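Local atomic coordinates of sensor histidine kinase (Clostridium perfringens, PDB entry 4ONX), a protein that probably senses a signal outside the cell through its single-Cache domain and relays it to a kinase part inside. Residues H71-I76 with D80-A85; E54-G59 with K142-I147. One frame throughout, in Å; residues are numbered along the deposited sequence.

Contact 1 (H71-I76 with D80-A85); sequences HFIEAI and DIIVVA. With ZN (zinc ion), chain O.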
loop_
_atom_site.group_PDB
_atom_site.type_symbol
_atom_site.label_atom_id
_atom_site.label_comp_id
_atom_site.label_asym_id
_atom_site.label_seq_id
_atom_site.Cartn_x
_atom_site.Cartn_y
_atom_site.Cartn_z
ATOM N N HIS E 71 13.342 -4.645 3.579
ATOM C CA HIS E 71 14.295 -3.537 3.662
ATOM C C HIS E 71 15.745 -3.956 3.528
ATOM O O HIS E 71 16.575 -3.206 3.004
ATOM C CB HIS E 71 14.165 -2.827 5.002
ATOM C CG HIS E 71 12.838 -2.210 5.212
ATOM N ND1 HIS E 71 12.540 -0.937 4.788
ATOM C CD2 HIS E 71 11.714 -2.694 5.786
ATOM C CE1 HIS E 71 11.287 -0.658 5.098
ATOM N NE2 HIS E 71 10.769 -1.708 5.707
ATOM N N PHE E 72 16.052 -5.141 4.032
ATOM C CA PHE E 72 17.422 -5.606 4.046
ATOM C C PHE E 72 17.910 -5.972 2.660
ATOM O O PHE E 72 19.055 -5.686 2.306
ATOM C CB PHE E 72 17.568 -6.722 5.072
ATOM C CG PHE E 72 17.232 -6.275 6.452
ATOM C CD1 PHE E 72 18.182 -5.652 7.230
ATOM C CD2 PHE E 72 15.940 -6.406 6.945
ATOM C CE1 PHE E 72 17.865 -5.188 8.493
ATOM C CE2 PHE E 72 15.619 -5.951 8.209
ATOM C CZ PHE E 72 16.586 -5.334 8.985
ATOM N N ILE E 73 17.037 -6.564 1.869
ATOM C CA ILE E 73 17.391 -6.894 0.500
ATOM C C ILE E 73 17.633 -5.592 -0.274
ATOM O O ILE E 73 18.688 -5.397 -0.862
ATOM C CB ILE E 73 16.262 -7.652 -0.206
ATOM C CG1 ILE E 73 15.906 -8.935 0.544
ATOM C CG2 ILE E 73 16.661 -7.965 -1.630
ATOM C CD1 ILE E 73 17.026 -9.945 0.651
ATOM N N GLU E 74 16.655 -4.690 -0.206
ATOM C CA GLU E 74 16.691 -3.393 -0.901
ATOM C C GLU E 74 17.882 -2.515 -0.566
ATOM O O GLU E 74 18.565 -2.015 -1.454
ATOM C CB GLU E 74 15.445 -2.572 -0.538
ATOM C CG GLU E 74 14.114 -3.155 -0.973
ATOM C CD GLU E 74 12.920 -2.384 -0.419
ATOM O OE1 GLU E 74 13.113 -1.486 0.433
ATOM O OE2 GLU E 74 11.773 -2.698 -0.811
ATOM N N ALA E 75 18.112 -2.312 0.727
ATOM C CA ALA E 75 19.145 -1.391 1.196
ATOM C C ALA E 75 20.544 -1.956 1.398
ATOM O O ALA E 75 21.488 -1.184 1.516
ATOM C CB ALA E 75 18.674 -0.726 2.484
ATOM N N ILE E 76 20.690 -3.274 1.477
ATOM C CA ILE E 76 22.012 -3.863 1.687
ATOM C C ILE E 76 22.401 -4.613 0.436
ATOM O O ILE E 76 21.787 -5.610 0.086
ATOM C CB ILE E 76 22.040 -4.798 2.911
ATOM C CG1 ILE E 76 21.433 -4.086 4.121
ATOM C CG2 ILE E 76 23.468 -5.235 3.211
ATOM C CD1 ILE E 76 21.257 -4.966 5.339
ATOM N N ASP E 80 21.446 -10.907 -0.655
ATOM C CA ASP E 80 20.596 -11.346 -1.750
ATOM C C ASP E 80 19.444 -12.222 -1.276
ATOM O O ASP E 80 18.485 -12.429 -2.011
ATOM C CB ASP E 80 21.414 -12.157 -2.747
ATOM C CG ASP E 80 22.586 -11.382 -3.323
ATOM O OD1 ASP E 80 22.501 -10.138 -3.403
ATOM O OD2 ASP E 80 23.575 -12.035 -3.732
ATOM N N ILE E 81 19.544 -12.750 -0.060
ATOM C CA ILE E 81 18.520 -13.636 0.474
ATOM C C ILE E 81 18.404 -13.499 1.973
ATOM O O ILE E 81 19.402 -13.400 2.682
ATOM C CB ILE E 81 18.897 -15.128 0.212
ATOM C CG1 ILE E 81 19.238 -15.365 -1.268
ATOM C CG2 ILE E 81 17.830 -16.107 0.724
ATOM C CD1 ILE E 81 19.633 -16.784 -1.619
ATOM N N ILE E 82 17.171 -13.518 2.446
ATOM C CA ILE E 82 16.892 -13.491 3.857
ATOM C C ILE E 82 15.752 -14.434 4.122
ATOM O O ILE E 82 14.703 -14.356 3.477
ATOM C CB ILE E 82 16.416 -12.144 4.375
ATOM C CG1 ILE E 82 17.507 -11.097 4.284
ATOM C CG2 ILE E 82 15.943 -12.295 5.813
ATOM C CD1 ILE E 82 17.092 -9.797 4.926
ATOM N N VAL E 83 15.938 -15.282 5.116
ATOM C CA VAL E 83 14.920 -16.219 5.493
ATOM C C VAL E 83 14.737 -16.204 6.981
ATOM O O VAL E 83 15.702 -16.175 7.732
ATOM C CB VAL E 83 15.299 -17.629 5.064
ATOM C CG1 VAL E 83 14.347 -18.640 5.677
ATOM C CG2 VAL E 83 15.305 -17.716 3.550
ATOM N N VAL E 84 13.484 -16.201 7.396
ATOM C CA VAL E 84 13.143 -16.228 8.789
ATOM C C VAL E 84 12.254 -17.433 8.954
ATOM O O VAL E 84 11.194 -17.540 8.329
ATOM C CB VAL E 84 12.393 -14.967 9.219
ATOM C CG1 VAL E 84 11.996 -15.077 10.685
ATOM C CG2 VAL E 84 13.259 -13.742 8.972
ATOM N N ALA E 85 12.691 -18.351 9.797
ATOM C CA ALA E 85 11.960 -19.574 10.015
ATOM C C ALA E 85 11.684 -19.805 11.477
ATOM O O ALA E 85 12.470 -19.420 12.341
ATOM C CB ALA E 85 12.756 -20.742 9.462
HETATM ZN ZN ZN O . 8.692 -1.593 6.096
#
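I82 is the residue of D80-A85 that meets both F72 and I73 on the last turns of helix 63-75, and the contact across the two segments is apolar. The end of I82 meets the base of F72 obliquely, but their modelled separation is too short for two carbons, so the exact fit there is doubtful. I73, the next residue along the helix, is the second partner. Its chain folds instead of extending (chi2 -62°), which swings CD1 down to the strand; there I73 CD1 packs 3.8 Å from I82 CG1 and rests at a similar distance on the backbone where D80 joins I81. Isoleucine suits both places, since a beta-branched apolar chain covers the apolar face between helix and strand. Although F72 starts toward the strand, its ring leads away from it, toward T42 and I46 of helix 33-47, with its edge meeting I76 CD1.

Polar groups serve other partners. D80 OD2 is hydrogen-bonded to Y152 N, and two successive residues, D80 and I81, sit opposite the single residue G150, a classic beta bulge at the start of the strand.

Metal binding belongs to the helix side turned away from the strand. H71 NE2 holds the zinc ion at 2.1 Å, joined by E67 and by E67 and H71 of a second subunit; imidazole nitrogens and carboxylates are familiar zinc ligands.

Helix 71-75 and strand 81-85 run antiparallel at 170°, their axes 8.6 Å apart, linked by a short loop. This is a helix laid back along a central strand of the antiparallel sheet in a single-Cache domain, with an intersubunit zinc site on its far side.

Contact 2 (E54-G59 with K142-I147); sequences EDLSNG and KQVGFI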
loop_
_atom_site.group_PDB
_atom_site.type_symbol
_atom_site.label_atom_id
_atom_site.label_comp_id
_atom_site.label_asym_id
_atom_site.label_seq_id
_atom_site.Cartn_x
_atom_site.Cartn_y
_atom_site.Cartn_z
ATOM N N GLU E 54 8.755 -12.466 19.414
ATOM C CA GLU E 54 7.369 -12.764 19.769
ATOM C C GLU E 54 6.631 -13.394 18.604
ATOM O O GLU E 54 5.885 -14.352 18.777
ATOM C CB GLU E 54 6.631 -11.500 20.204
ATOM C CG GLU E 54 7.140 -10.894 21.501
ATOM C CD GLU E 54 6.414 -9.612 21.886
ATOM O OE1 GLU E 54 7.078 -8.693 22.405
ATOM O OE2 GLU E 54 5.186 -9.509 21.660
ATOM N N ASP E 55 6.858 -12.862 17.412
ATOM C CA ASP E 55 6.183 -13.364 16.227
ATOM C C ASP E 55 6.478 -14.835 15.975
ATOM O O ASP E 55 5.566 -15.606 15.702
ATOM C CB ASP E 55 6.542 -12.519 15.007
ATOM C CG ASP E 55 5.905 -13.034 13.741
ATOM O OD1 ASP E 55 6.348 -14.080 13.233
ATOM O OD2 ASP E 55 4.984 -12.370 13.231
ATOM N N LEU E 56 7.742 -15.228 16.075
ATOM C CA LEU E 56 8.100 -16.622 15.856
ATOM C C LEU E 56 7.505 -17.510 16.926
ATOM O O LEU E 56 7.106 -18.642 16.652
ATOM C CB LEU E 56 9.612 -16.797 15.802
ATOM C CG LEU E 56 10.268 -16.163 14.576
ATOM C CD1 LEU E 56 11.779 -16.300 14.659
ATOM C CD2 LEU E 56 9.732 -16.797 13.299
ATOM N N SER E 57 7.449 -16.999 18.148
ATOM C CA SER E 57 6.871 -17.741 19.253
ATOM C C SER E 57 5.383 -17.998 18.996
ATOM O O SER E 57 4.948 -19.140 18.981
ATOM C CB SER E 57 7.057 -16.966 20.552
ATOM O OG SER E 57 6.393 -17.605 21.619
ATOM N N ASN E 58 4.637 -16.925 18.748
ATOM C CA ASN E 58 3.184 -16.980 18.493
ATOM C C ASN E 58 2.696 -17.887 17.367
ATOM O O ASN E 58 1.604 -18.426 17.448
ATOM C CB ASN E 58 2.656 -15.574 18.191
ATOM C CG ASN E 58 2.647 -14.676 19.409
ATOM O OD1 ASN E 58 2.544 -15.145 20.543
ATOM N ND2 ASN E 58 2.720 -13.369 19.177
ATOM N N GLY E 59 3.465 -18.004 16.291
ATOM C CA GLY E 59 3.057 -18.832 15.157
ATOM C C GLY E 59 2.087 -18.135 14.212
ATOM O O GLY E 59 1.763 -18.665 13.154
ATOM N N LYS E 142 14.075 -19.597 25.408
ATOM C CA LYS E 142 13.950 -20.755 24.512
ATOM C C LYS E 142 14.091 -20.371 23.050
ATOM O O LYS E 142 13.689 -19.284 22.649
ATOM C CB LYS E 142 12.625 -21.489 24.722
ATOM C CG LYS E 142 12.544 -22.311 25.995
ATOM C CD LYS E 142 11.389 -23.310 25.879
ATOM C CE LYS E 142 11.601 -24.407 24.839
ATOM N NZ LYS E 142 10.468 -25.379 24.744
ATOM N N GLN E 143 14.658 -21.276 22.255
ATOM C CA GLN E 143 14.842 -21.035 20.829
ATOM C C GLN E 143 13.517 -21.206 20.103
ATOM O O GLN E 143 12.885 -22.259 20.199
ATOM C CB GLN E 143 15.876 -21.994 20.242
ATOM C CG GLN E 143 16.033 -21.862 18.736
ATOM C CD GLN E 143 17.193 -22.666 18.170
ATOM O OE1 GLN E 143 18.055 -23.151 18.901
ATOM N NE2 GLN E 143 17.230 -22.777 16.850
ATOM N N VAL E 144 13.116 -20.178 19.358
ATOM C CA VAL E 144 11.841 -20.200 18.639
ATOM C C VAL E 144 11.983 -20.279 17.121
ATOM O O VAL E 144 10.986 -20.340 16.404
ATOM C CB VAL E 144 10.992 -18.967 18.991
ATOM C CG1 VAL E 144 10.644 -18.978 20.471
ATOM C CG2 VAL E 144 11.721 -17.682 18.621
ATOM N N GLY E 145 13.216 -20.273 16.630
ATOM C CA GLY E 145 13.451 -20.349 15.199
ATOM C C GLY E 145 14.860 -19.945 14.838
ATOM O O GLY E 145 15.782 -20.059 15.649
ATOM N N PHE E 146 15.036 -19.492 13.605
ATOM C CA PHE E 146 16.340 -19.055 13.152
ATOM C C PHE E 146 16.209 -18.085 11.995
ATOM O O PHE E 146 15.152 -17.971 11.378
ATOM C CB PHE E 146 17.207 -20.245 12.717
ATOM C CG PHE E 146 16.782 -20.868 11.415
ATOM C CD1 PHE E 146 17.194 -20.321 10.202
ATOM C CD2 PHE E 146 16.007 -22.015 11.399
ATOM C CE1 PHE E 146 16.816 -20.895 9.003
ATOM C CE2 PHE E 146 15.632 -22.596 10.199
ATOM C CZ PHE E 146 16.034 -22.032 9.001
ATOM N N ILE E 147 17.314 -17.413 11.687
ATOM C CA ILE E 147 17.357 -16.467 10.595
ATOM C C ILE E 147 18.539 -16.818 9.741
ATOM O O ILE E 147 19.607 -17.055 10.253
ATOM C CB ILE E 147 17.511 -15.029 11.104
ATOM C CG1 ILE E 147 16.376 -14.721 12.070
ATOM C CG2 ILE E 147 17.530 -14.050 9.944
ATOM C CD1 ILE E 147 16.278 -13.279 12.476
#
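L56 and V144 cross at an oblique angle, the leucine leaning from helix 50-58 onto the branched valine of strand 142-153. Both V144 methyls are engaged, each by a different helix residue. CG1, anti to the carbonyl carbon (chi1 -63°), turns to the serine and stands 4.1 Å from S57 CB. This leaves V144 CG2 between the backbone N and the carbonyl carbon, where it lies 3.6 Å from L56 CB. A valine fits because its two short branches spread over the helix surface without a long tail. Further out, L56 CD1 passes over G145, 4.4 Å from its CA; with no side chain, this residue lets the leucine come down onto the backbone, and its phi of 164° is one that glycine adopts readily. Here V144 and G145 share one partner across the sheet, V137, which makes a classic beta bulge. S57 sits at the exposed margin, where a small hydroxyl-bearing residue is at home.

The helix segment crosses the strand at 108°, their axes 7.5 Å apart, and ends at G59 with a positive phi. L56 also touches V137 of strand 129-139 and V84 and D86 of strand 81-86, while D55 OD2 bonds to Y92 OH, so helix 50-58 lies across several strands of the sheet.

How the contacts relate
Contacts 1 and 2 have centres about 18 Å apart and are joined through the sheet, in which strands 81-86 and 142-153 are antiparallel neighbours. A85 O and F146 N, 2.9 Å apart, probably form a hydrogen bond between them, and L56 CD2 reaches V84 CG1 at 3.9 Å, so the helix of contact 2 also touches the strand of contact 1. In sequence, the residues of contact 1 fall between the two segments of contact 2, and helix 50-58 directly precedes helix 63-75. The zinc ion belongs to contact 1, 16.9 Å from L56 CD2. V83 and F146, one from each contact, both pack on V105 of a third subunit.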